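Local atomic coordinates of putative NAD(P)H nitroreductase MhqN (Bacillus subtilis, PDB entry 3BEM), a protein that binds FMN as a homodimeric putative NAD(P)H-dependent nitroreductase and may contribute to the degradation of aromatic compounds. Residues B[43-47]-B[153-158]; B[67-71]-B[83-89]; B[162-168]-B[191-197]. The protein carries 3 engineered substitutions. All coordinates share one frame. Numbering follows the deposited sequence.

Interaction 1 of 3, residues B[43-47]-B[153-158]; sequences MFELV and MFMLSA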
loop_
_atom_site.group_PDB
_atom_site.type_symbol
_atom_site.label_atom_id
_atom_site.label_comp_id
_atom_site.label_asym_id
_atom_site.label_seq_id
_atom_site.Cartn_x
_atom_site.Cartn_y
_atom_site.Cartn_z
HETATM N N MSE B 43 -14.586 -8.741 -1.268
HETATM C CA MSE B 43 -13.499 -7.809 -1.267
HETATM C C MSE B 43 -12.167 -8.542 -1.048
HETATM O O MSE B 43 -11.166 -8.253 -1.700
HETATM C CB MSE B 43 -13.724 -6.721 -0.193
HETATM C CG MSE B 43 -14.995 -6.002 -0.375
HETATM SE SE MSE B 43 -15.287 -4.859 1.196
HETATM C CE MSE B 43 -17.169 -4.708 1.095
ATOM N N PHE B 44 -12.169 -9.525 -0.135
ATOM C CA PHE B 44 -10.951 -10.253 0.212
ATOM C C PHE B 44 -10.478 -11.150 -0.944
ATOM O O PHE B 44 -9.279 -11.415 -1.067
ATOM C CB PHE B 44 -11.120 -11.020 1.505
ATOM C CG PHE B 44 -11.152 -10.165 2.737
ATOM C CD1 PHE B 44 -10.146 -9.247 3.002
ATOM C CD2 PHE B 44 -12.175 -10.321 3.679
ATOM C CE1 PHE B 44 -10.173 -8.456 4.170
ATOM C CE2 PHE B 44 -12.200 -9.537 4.848
ATOM C CZ PHE B 44 -11.183 -8.647 5.082
ATOM N N GLU B 45 -11.402 -11.603 -1.810
ATOM C CA GLU B 45 -10.973 -12.339 -3.021
ATOM C C GLU B 45 -10.095 -11.461 -3.922
ATOM O O GLU B 45 -9.158 -11.953 -4.567
ATOM C CB GLU B 45 -12.162 -12.863 -3.796
ATOM C CG GLU B 45 -12.852 -14.000 -3.128
ATOM C CD GLU B 45 -12.130 -15.368 -3.134
ATOM O OE1 GLU B 45 -11.303 -15.631 -4.022
ATOM O OE2 GLU B 45 -12.434 -16.209 -2.244
ATOM N N LEU B 46 -10.402 -10.164 -3.984
ATOM C CA LEU B 46 -9.558 -9.265 -4.743
ATOM C C LEU B 46 -8.246 -8.989 -4.030
ATOM O O LEU B 46 -7.192 -8.934 -4.651
ATOM C CB LEU B 46 -10.276 -7.922 -5.013
ATOM C CG LEU B 46 -11.537 -8.033 -5.862
ATOM C CD1 LEU B 46 -12.125 -6.625 -6.055
ATOM C CD2 LEU B 46 -11.323 -8.718 -7.206
ATOM N N VAL B 47 -8.320 -8.746 -2.719
ATOM C CA VAL B 47 -7.117 -8.559 -1.856
ATOM C C VAL B 47 -6.133 -9.719 -2.034
ATOM O O VAL B 47 -4.927 -9.489 -2.059
ATOM C CB VAL B 47 -7.552 -8.374 -0.381
ATOM C CG1 VAL B 47 -6.382 -8.362 0.511
ATOM C CG2 VAL B 47 -8.371 -7.053 -0.290
HETATM N N MSE B 153 -5.386 -2.094 -1.643
HETATM C CA MSE B 153 -6.242 -2.947 -2.442
HETATM C C MSE B 153 -7.582 -3.187 -1.738
HETATM O O MSE B 153 -8.648 -3.134 -2.376
HETATM C CB MSE B 153 -5.541 -4.278 -2.793
HETATM C CG MSE B 153 -6.428 -5.220 -3.547
HETATM SE SE MSE B 153 -6.632 -4.705 -5.342
HETATM C CE MSE B 153 -4.909 -5.479 -6.105
ATOM N N PHE B 154 -7.547 -3.430 -0.435
ATOM C CA PHE B 154 -8.823 -3.583 0.318
ATOM C C PHE B 154 -9.726 -2.348 0.165
ATOM O O PHE B 154 -10.913 -2.462 -0.118
ATOM C CB PHE B 154 -8.605 -3.881 1.801
ATOM C CG PHE B 154 -9.924 -4.033 2.548
ATOM C CD1 PHE B 154 -10.669 -5.200 2.436
ATOM C CD2 PHE B 154 -10.509 -2.941 3.174
ATOM C CE1 PHE B 154 -11.906 -5.293 3.018
ATOM C CE2 PHE B 154 -11.757 -3.036 3.747
ATOM C CZ PHE B 154 -12.449 -4.226 3.665
HETATM N N MSE B 155 -9.164 -1.179 0.404
HETATM C CA MSE B 155 -9.935 0.056 0.365
HETATM C C MSE B 155 -10.551 0.310 -1.031
HETATM O O MSE B 155 -11.674 0.766 -1.113
HETATM C CB MSE B 155 -9.105 1.226 0.931
HETATM C CG MSE B 155 -8.862 1.058 2.377
HETATM SE SE MSE B 155 -8.017 2.706 3.029
HETATM C CE MSE B 155 -6.152 2.235 2.630
ATOM N N LEU B 156 -9.791 0.072 -2.118
ATOM C CA LEU B 156 -10.331 0.236 -3.472
ATOM C C LEU B 156 -11.403 -0.820 -3.789
ATOM O O LEU B 156 -12.405 -0.488 -4.428
ATOM C CB LEU B 156 -9.240 0.236 -4.509
ATOM C CG LEU B 156 -8.395 1.542 -4.458
ATOM C CD1 LEU B 156 -7.078 1.238 -5.197
ATOM C CD2 LEU B 156 -9.164 2.786 -4.988
ATOM N N SER B 157 -11.220 -2.042 -3.276
ATOM C CA SER B 157 -12.269 -3.076 -3.396
ATOM C C SER B 157 -13.567 -2.645 -2.696
ATOM O O SER B 157 -14.656 -2.764 -3.221
ATOM C CB SER B 157 -11.771 -4.402 -2.815
ATOM O OG SER B 157 -10.595 -4.869 -3.490
ATOM N N ALA B 158 -13.430 -2.138 -1.471
ATOM C CA ALA B 158 -14.563 -1.632 -0.724
ATOM C C ALA B 158 -15.295 -0.534 -1.451
ATOM O O ALA B 158 -16.507 -0.548 -1.587
ATOM C CB ALA B 158 -14.109 -1.194 0.660
#
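This is a buried helix-helix packing contact in the core of the nitroreductase fold, between the C-terminal end of helix 37-47 and the later part of the long helix 136-161. The two segments run roughly antiparallel, with an angle of 142° between their directions and a closest axis approach of 8.8 Å, and bury 396 Å² between them. The backbones come nearest where Met43 faces the small Ser157, CA to CA 5.3 Å; the CA atoms of Val47 and Phe154 follow at 5.7 Å. Ser157 turns its hydroxyl back into its own helix, where OG donates to Met153 O at 2.8 Å; with its polar group thus satisfied, it can lie against the aliphatic Leu46, whose CB is 3.4 Å from Ser157 OG. At one end, Met43 (a selenomethionine) sets SE 3.8 Å from Phe154 CZ, an oblique Met-aromatic contact, and 3.9 Å from Ala158 CB. Phe154 also meets Phe44, with CD1 of Phe154 3.7 Å from CE1 of Phe44 and the ring planes inclined at 33°, while Val47 CG2 lies at the edge of the Phe154 ring, 3.8 Å from Phe154 CB. Val47 CA closes the other end against Met153 CG, at 3.8 Å. Phe154 further packs on Ile192 and Ile194 of strand 186-195, so the helix pair covers the sheet; Phe44 also packs on Val215 of the second subunit. Such a layer of helices packed on an antiparallel sheet and shared with a partner subunit is characteristic of the dimeric α+β fold of FMN-dependent nitroreductases.

Interaction 2 of 3, residues B[67-71]-B[83-89]; sequences QDVKE and VVSSSAV. With PGO (S-1,2-propanediol), chain H.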
loop_
_atom_site.group_PDB
_atom_site.type_symbol
_atom_site.label_atom_id
_atom_site.label_comp_id
_atom_site.label_asym_id
_atom_site.label_seq_id
_atom_site.Cartn_x
_atom_site.Cartn_y
_atom_site.Cartn_z
ATOM N N GLN B 67 -20.290 -5.925 17.936
ATOM C CA GLN B 67 -20.401 -4.572 18.411
ATOM C C GLN B 67 -19.803 -4.387 19.814
ATOM O O GLN B 67 -19.239 -3.346 20.140
ATOM C CB GLN B 67 -21.846 -4.101 18.329
ATOM C CG GLN B 67 -22.021 -2.651 18.588
ATOM C CD GLN B 67 -21.272 -1.736 17.615
ATOM O OE1 GLN B 67 -20.840 -2.133 16.544
ATOM N NE2 GLN B 67 -21.163 -0.487 18.003
ATOM N N ASP B 68 -19.885 -5.408 20.658
ATOM C CA ASP B 68 -19.302 -5.271 21.985
ATOM C C ASP B 68 -17.783 -5.117 21.881
ATOM O O ASP B 68 -17.165 -4.324 22.599
ATOM C CB ASP B 68 -19.637 -6.490 22.837
ATOM C CG ASP B 68 -19.099 -6.376 24.260
ATOM O OD1 ASP B 68 -19.469 -5.410 24.950
ATOM O OD2 ASP B 68 -18.320 -7.251 24.668
ATOM N N VAL B 69 -17.178 -5.898 21.001
ATOM C CA VAL B 69 -15.731 -5.809 20.787
ATOM C C VAL B 69 -15.346 -4.441 20.200
ATOM O O VAL B 69 -14.371 -3.842 20.603
ATOM C CB VAL B 69 -15.175 -6.934 19.922
ATOM C CG1 VAL B 69 -13.683 -6.788 19.785
ATOM C CG2 VAL B 69 -15.492 -8.316 20.538
ATOM N N LYS B 70 -16.151 -3.937 19.275
ATOM C CA LYS B 70 -15.880 -2.606 18.700
ATOM C C LYS B 70 -15.941 -1.519 19.761
ATOM O O LYS B 70 -15.087 -0.629 19.798
ATOM C CB LYS B 70 -16.862 -2.322 17.538
ATOM C CG LYS B 70 -16.590 -3.175 16.301
ATOM C CD LYS B 70 -17.798 -3.421 15.376
ATOM C CE LYS B 70 -18.082 -2.290 14.405
ATOM N NZ LYS B 70 -18.689 -1.043 15.050
ATOM N N GLU B 71 -16.960 -1.579 20.617
ATOM C CA GLU B 71 -17.053 -0.671 21.750
ATOM C C GLU B 71 -15.772 -0.736 22.565
ATOM O O GLU B 71 -15.208 0.311 22.915
ATOM C CB GLU B 71 -18.260 -0.984 22.637
ATOM C CG GLU B 71 -19.631 -0.630 22.022
ATOM C CD GLU B 71 -20.844 -1.298 22.763
ATOM O OE1 GLU B 71 -20.677 -1.941 23.843
ATOM O OE2 GLU B 71 -21.980 -1.191 22.240
ATOM N N VAL B 83 -14.839 3.800 15.337
ATOM C CA VAL B 83 -14.720 2.366 15.600
ATOM C C VAL B 83 -16.082 1.785 16.024
ATOM O O VAL B 83 -16.436 0.665 15.626
ATOM C CB VAL B 83 -13.613 2.048 16.644
ATOM C CG1 VAL B 83 -13.770 0.668 17.223
ATOM C CG2 VAL B 83 -12.236 2.174 16.021
ATOM N N VAL B 84 -16.839 2.552 16.808
ATOM C CA VAL B 84 -18.184 2.132 17.282
ATOM C C VAL B 84 -19.258 2.221 16.193
ATOM O O VAL B 84 -20.039 1.281 16.010
ATOM C CB VAL B 84 -18.557 2.953 18.552
ATOM C CG1 VAL B 84 -20.002 2.675 19.041
ATOM C CG2 VAL B 84 -17.522 2.659 19.643
ATOM N N SER B 85 -19.295 3.338 15.470
ATOM C CA SER B 85 -20.352 3.581 14.470
ATOM C C SER B 85 -20.149 2.769 13.186
ATOM O O SER B 85 -21.084 2.545 12.451
ATOM C CB SER B 85 -20.439 5.046 14.107
ATOM O OG SER B 85 -19.181 5.514 13.632
ATOM N N SER B 86 -18.901 2.402 12.889
ATOM C CA SER B 86 -18.603 1.571 11.722
ATOM C C SER B 86 -19.387 0.280 11.631
ATOM O O SER B 86 -19.853 -0.269 12.641
ATOM C CB SER B 86 -17.117 1.191 11.691
ATOM O OG SER B 86 -16.738 0.379 12.789
ATOM N N SER B 87 -19.550 -0.210 10.416
ATOM C CA SER B 87 -20.132 -1.540 10.222
ATOM C C SER B 87 -19.201 -2.669 10.632
ATOM O O SER B 87 -19.664 -3.687 11.128
ATOM C CB SER B 87 -20.591 -1.714 8.785
ATOM O OG SER B 87 -21.489 -0.674 8.456
ATOM N N ALA B 88 -17.897 -2.472 10.441
ATOM C CA ALA B 88 -16.882 -3.410 10.877
ATOM C C ALA B 88 -15.579 -2.643 11.085
ATOM O O ALA B 88 -15.373 -1.555 10.511
ATOM C CB ALA B 88 -16.687 -4.545 9.871
ATOM N N VAL B 89 -14.718 -3.183 11.940
ATOM C CA VAL B 89 -13.366 -2.659 12.166
ATOM C C VAL B 89 -12.377 -3.760 11.782
ATOM O O VAL B 89 -12.527 -4.879 12.271
ATOM C CB VAL B 89 -13.092 -2.224 13.628
ATOM C CG1 VAL B 89 -11.658 -1.595 13.652
ATOM C CG2 VAL B 89 -14.109 -1.219 14.151
HETATM C C1 PGO H . -22.739 -5.350 11.428
HETATM C C2 PGO H . -22.144 -6.731 11.698
HETATM C C3 PGO H . -22.552 -7.258 13.087
HETATM O O1 PGO H . -22.103 -4.648 10.354
HETATM O O2 PGO H . -22.550 -7.642 10.646
#
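Val83, in the short helix 82-85, offers its carbonyl to the ammonium group of Lys70, with Lys70 NZ 2.9 Å from Val83 O. Val84 supplies the next carbonyl, which accepts a nearly linear hydrogen bond from Gln67 NE2 to Val84 O at 2.9 Å, while Val84 CG2 packs 4.0 Å from Glu71 CA. At Ser86 the chain leaves the helix; Ser86 O receives a second bond from Lys70 NZ at 2.8 Å, and Ser86 OG donates back to Val83 O at 2.9 Å. Lys70 NZ also bonds Gln67 OE1 at 2.8 Å, so the Lys70 ammonium gathers Val83 O, Ser86 O and Gln67 OE1 where helix 82-85 ends and the chain turns into strand 88-95. Ser87 and Ala88 then form a classic beta bulge opposite Ile194 at the start of that strand. Ser87 OG bonds His33 O, and Ser87 O accepts from O1 of a propanediol at 2.7 Å, probably a crystallisation additive. Val89, in the strand, rests its CG2 3.8 Å from Lys70 CG.

Interaction 3 of 3, residues B[162-168]-B[191-197]; sequences GWDTCPM and MITIGKE. With FMN (flavin mononucleotide), chain G.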
loop_
_atom_site.group_PDB
_atom_site.type_symbol
_atom_site.label_atom_id
_atom_site.label_comp_id
_atom_site.label_asym_id
_atom_site.label_seq_id
_atom_site.Cartn_x
_atom_site.Cartn_y
_atom_site.Cartn_z
ATOM N N GLY B 162 -19.170 -0.236 -3.152
ATOM C CA GLY B 162 -20.097 0.758 -2.670
ATOM C C GLY B 162 -20.019 1.082 -1.191
ATOM O O GLY B 162 -20.929 1.760 -0.657
ATOM N N TRP B 163 -18.919 0.709 -0.550
ATOM C CA TRP B 163 -18.726 0.988 0.871
ATOM C C TRP B 163 -17.690 2.106 1.068
ATOM O O TRP B 163 -16.769 2.295 0.243
ATOM C CB TRP B 163 -18.256 -0.275 1.580
ATOM C CG TRP B 163 -19.274 -1.346 1.647
ATOM C CD1 TRP B 163 -19.515 -2.314 0.706
ATOM C CD2 TRP B 163 -20.221 -1.572 2.703
ATOM N NE1 TRP B 163 -20.550 -3.121 1.105
ATOM C CE2 TRP B 163 -20.999 -2.701 2.335
ATOM C CE3 TRP B 163 -20.480 -0.943 3.924
ATOM C CZ2 TRP B 163 -22.026 -3.199 3.145
ATOM C CZ3 TRP B 163 -21.486 -1.435 4.720
ATOM C CH2 TRP B 163 -22.258 -2.551 4.332
ATOM N N ASP B 164 -17.785 2.782 2.202
ATOM C CA ASP B 164 -16.778 3.760 2.624
ATOM C C ASP B 164 -15.816 3.150 3.636
ATOM O O ASP B 164 -16.178 2.277 4.401
ATOM C CB ASP B 164 -17.465 4.976 3.225
ATOM C CG ASP B 164 -18.394 5.614 2.227
ATOM O OD1 ASP B 164 -17.913 5.969 1.097
ATOM O OD2 ASP B 164 -19.591 5.696 2.509
ATOM N N THR B 165 -14.579 3.630 3.641
ATOM C CA THR B 165 -13.566 3.162 4.619
ATOM C C THR B 165 -12.799 4.356 5.153
ATOM O O THR B 165 -12.905 5.463 4.605
ATOM C CB THR B 165 -12.556 2.126 4.064
ATOM O OG1 THR B 165 -11.814 2.713 2.971
ATOM C CG2 THR B 165 -13.225 0.827 3.632
ATOM N N CYS B 166 -12.158 4.161 6.305
ATOM C CA CYS B 166 -11.186 5.121 6.850
ATOM C C CYS B 166 -10.002 4.311 7.327
ATOM O O CYS B 166 -10.154 3.513 8.234
ATOM C CB CYS B 166 -11.785 5.943 7.959
ATOM S SG CYS B 166 -10.620 7.284 8.374
ATOM N N PRO B 167 -8.822 4.489 6.733
ATOM C CA PRO B 167 -7.590 3.905 7.249
ATOM C C PRO B 167 -7.197 4.681 8.475
ATOM O O PRO B 167 -7.452 5.894 8.551
ATOM C CB PRO B 167 -6.606 4.110 6.133
ATOM C CG PRO B 167 -7.081 5.336 5.454
ATOM C CD PRO B 167 -8.570 5.399 5.594
HETATM N N MSE B 168 -6.611 4.012 9.446
HETATM C CA MSE B 168 -6.330 4.570 10.767
HETATM C C MSE B 168 -4.990 4.056 11.320
HETATM O O MSE B 168 -4.683 2.871 11.252
HETATM C CB MSE B 168 -7.478 4.235 11.752
HETATM C CG MSE B 168 -8.839 4.653 11.226
HETATM SE SE MSE B 168 -10.242 3.819 12.274
HETATM C CE MSE B 168 -9.987 4.824 13.954
HETATM N N MSE B 191 -5.413 -0.011 11.055
HETATM C CA MSE B 191 -6.805 -0.299 11.315
HETATM C C MSE B 191 -7.603 0.309 10.146
HETATM O O MSE B 191 -7.256 1.357 9.629
HETATM C CB MSE B 191 -7.177 0.309 12.664
HETATM C CG MSE B 191 -8.585 0.148 13.073
HETATM SE SE MSE B 191 -8.810 1.062 14.845
HETATM C CE MSE B 191 -7.607 -0.101 15.770
ATOM N N ILE B 192 -8.658 -0.363 9.709
ATOM C CA ILE B 192 -9.551 0.189 8.701
ATOM C C ILE B 192 -10.958 0.017 9.177
ATOM O O ILE B 192 -11.386 -1.126 9.406
ATOM C CB ILE B 192 -9.406 -0.509 7.335
ATOM C CG1 ILE B 192 -7.928 -0.431 6.851
ATOM C CG2 ILE B 192 -10.348 0.129 6.302
ATOM C CD1 ILE B 192 -7.637 -1.291 5.600
ATOM N N THR B 193 -11.678 1.121 9.284
ATOM C CA THR B 193 -13.121 1.046 9.497
ATOM C C THR B 193 -13.813 1.014 8.164
ATOM O O THR B 193 -13.367 1.642 7.195
ATOM C CB THR B 193 -13.667 2.185 10.365
ATOM O OG1 THR B 193 -13.094 3.429 9.988
ATOM C CG2 THR B 193 -13.399 1.921 11.812
ATOM N N ILE B 194 -14.954 0.314 8.110
ATOM C CA ILE B 194 -15.763 0.230 6.907
ATOM C C ILE B 194 -17.226 0.458 7.286
ATOM O O ILE B 194 -17.674 0.064 8.362
ATOM C CB ILE B 194 -15.544 -1.130 6.174
ATOM C CG1 ILE B 194 -16.299 -1.134 4.852
ATOM C CG2 ILE B 194 -15.972 -2.335 7.088
ATOM C CD1 ILE B 194 -15.924 -2.290 3.962
ATOM N N GLY B 195 -17.984 1.121 6.404
ATOM C CA GLY B 195 -19.356 1.405 6.637
ATOM C C GLY B 195 -19.909 2.311 5.588
ATOM O O GLY B 195 -19.389 2.335 4.482
ATOM N N LYS B 196 -20.976 3.042 5.927
ATOM C CA LYS B 196 -21.604 4.000 5.002
ATOM C C LYS B 196 -21.516 5.362 5.670
ATOM O O LYS B 196 -21.990 5.543 6.820
ATOM C CB LYS B 196 -23.045 3.635 4.699
ATOM C CG LYS B 196 -23.250 2.253 4.033
ATOM C CD LYS B 196 -22.617 2.089 2.647
ATOM C CE LYS B 196 -22.946 0.677 2.030
ATOM N NZ LYS B 196 -24.327 0.479 1.562
ATOM N N GLU B 197 -20.905 6.312 4.973
ATOM C CA GLU B 197 -20.808 7.688 5.457
ATOM C C GLU B 197 -21.957 8.510 4.883
ATOM O O GLU B 197 -22.319 8.309 3.741
ATOM C CB GLU B 197 -19.453 8.281 5.073
ATOM C CG GLU B 197 -19.307 9.736 5.444
ATOM C CD GLU B 197 -17.906 10.239 5.402
ATOM O OE1 GLU B 197 -17.264 10.106 4.348
ATOM O OE2 GLU B 197 -17.470 10.841 6.416
HETATM N N1 FMN G . -8.181 9.211 9.786
HETATM C C2 FMN G . -8.699 9.251 11.056
HETATM O O2 FMN G . -9.773 9.846 11.207
HETATM N N3 FMN G . -8.059 8.641 12.104
HETATM C C4 FMN G . -6.834 8.010 11.949
HETATM O O4 FMN G . -6.378 7.371 12.920
HETATM C C4A FMN G . -6.309 7.966 10.659
HETATM N N5 FMN G . -5.071 7.358 10.437
HETATM C C5A FMN G . -4.637 7.238 9.130
HETATM C C6 FMN G . -3.455 6.511 8.901
HETATM C C7 FMN G . -2.996 6.348 7.590
HETATM C C7M FMN G . -1.906 5.307 7.358
HETATM C C8 FMN G . -3.672 6.909 6.514
HETATM C C8M FMN G . -3.405 6.394 5.103
HETATM C C9 FMN G . -4.815 7.677 6.738
HETATM C C9A FMN G . -5.316 7.811 8.033
HETATM N N10 FMN G . -6.498 8.540 8.279
HETATM C C10 FMN G . -6.987 8.558 9.578
HETATM C "C1'" FMN G . -7.149 9.274 7.159
HETATM C "C2'" FMN G . -6.395 10.500 6.636
HETATM O "O2'" FMN G . -6.641 11.587 7.516
HETATM C "C3'" FMN G . -6.921 10.803 5.241
HETATM O "O3'" FMN G . -6.573 9.675 4.393
HETATM C "C4'" FMN G . -6.451 12.140 4.663
HETATM O "O4'" FMN G . -6.932 13.219 5.485
HETATM C "C5'" FMN G . -6.978 12.296 3.210
HETATM O "O5'" FMN G . -8.420 12.216 3.125
HETATM P P FMN G . -9.032 11.548 1.800
HETATM O O1P FMN G . -8.577 12.373 0.640
HETATM O O2P FMN G . -8.420 10.196 1.884
HETATM O O3P FMN G . -10.530 11.567 1.970
#
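Gly162 ends helix 136-161 in a Schellman motif, its positive phi turning the chain toward the sheet. Trp163 follows, with Lys196 laid over its six-membered ring: Lys196 CE is 3.6 Å from the ring centroid in a CH-pi contact, and Lys196 NZ, 4.5 Å from that centroid, makes a cation-pi interaction. Asp164 opens the strand, Asp164 N bonding Gly195 O at 2.8 Å and Gly195 N bonding Asp164 O at 2.9 Å; Asp164 OD2 accepts from Glu197 N at 2.9 Å, Arg202 forms salt bridges with both acids, and Glu197 OE2 also accepts from Ser27 N. Strand 164-168 thereby joins strand 186-195 antiparallel as an outermost strand of the sheet in this chain, its far end lining the flavin site of the nitroreductase fold. Thr165, in a non-hydrogen-bonded pair with Ile194, packs its CG2 3.8 Å from Ile194 CG1. Cys166 N reaches Thr193 O at 2.9 Å, and Cys166 SG lies 3.4 Å from FMN N1. Pro167, which has no amide hydrogen, occupies the non-hydrogen-bonded position opposite Ile192. Met168 N bonds Met191 O at 2.7 Å, Met168 SE and Met191 SE stand 4.0 Å apart, and Met168 CA is 3.1 Å from FMN N5.

In the fold
Interaction 3 connects the other two contacts. Helix 136-161 of interaction 1 runs on into strand 164-168, with Ala158 O 2.9 Å from Trp163 N, a probable hydrogen bond; Met43 CE lies 3.4 Å from Trp163 CD1, and Met155 SE 3.7 Å from Pro167 CB. From interaction 2, strand 88-95 neighbours strand 186-195, and Ala88 O is 3.1 Å from Ile194 N, again a probable hydrogen bond. Interactions 1 and 2 do not touch, their centres lying 20 Å apart. Interaction 3 meets FMN directly; the side chain of Val83 in interaction 2 is about 8 Å from the same flavin, while that of Met153 in interaction 1 lies about 8 Å from the other FMN of the dimer.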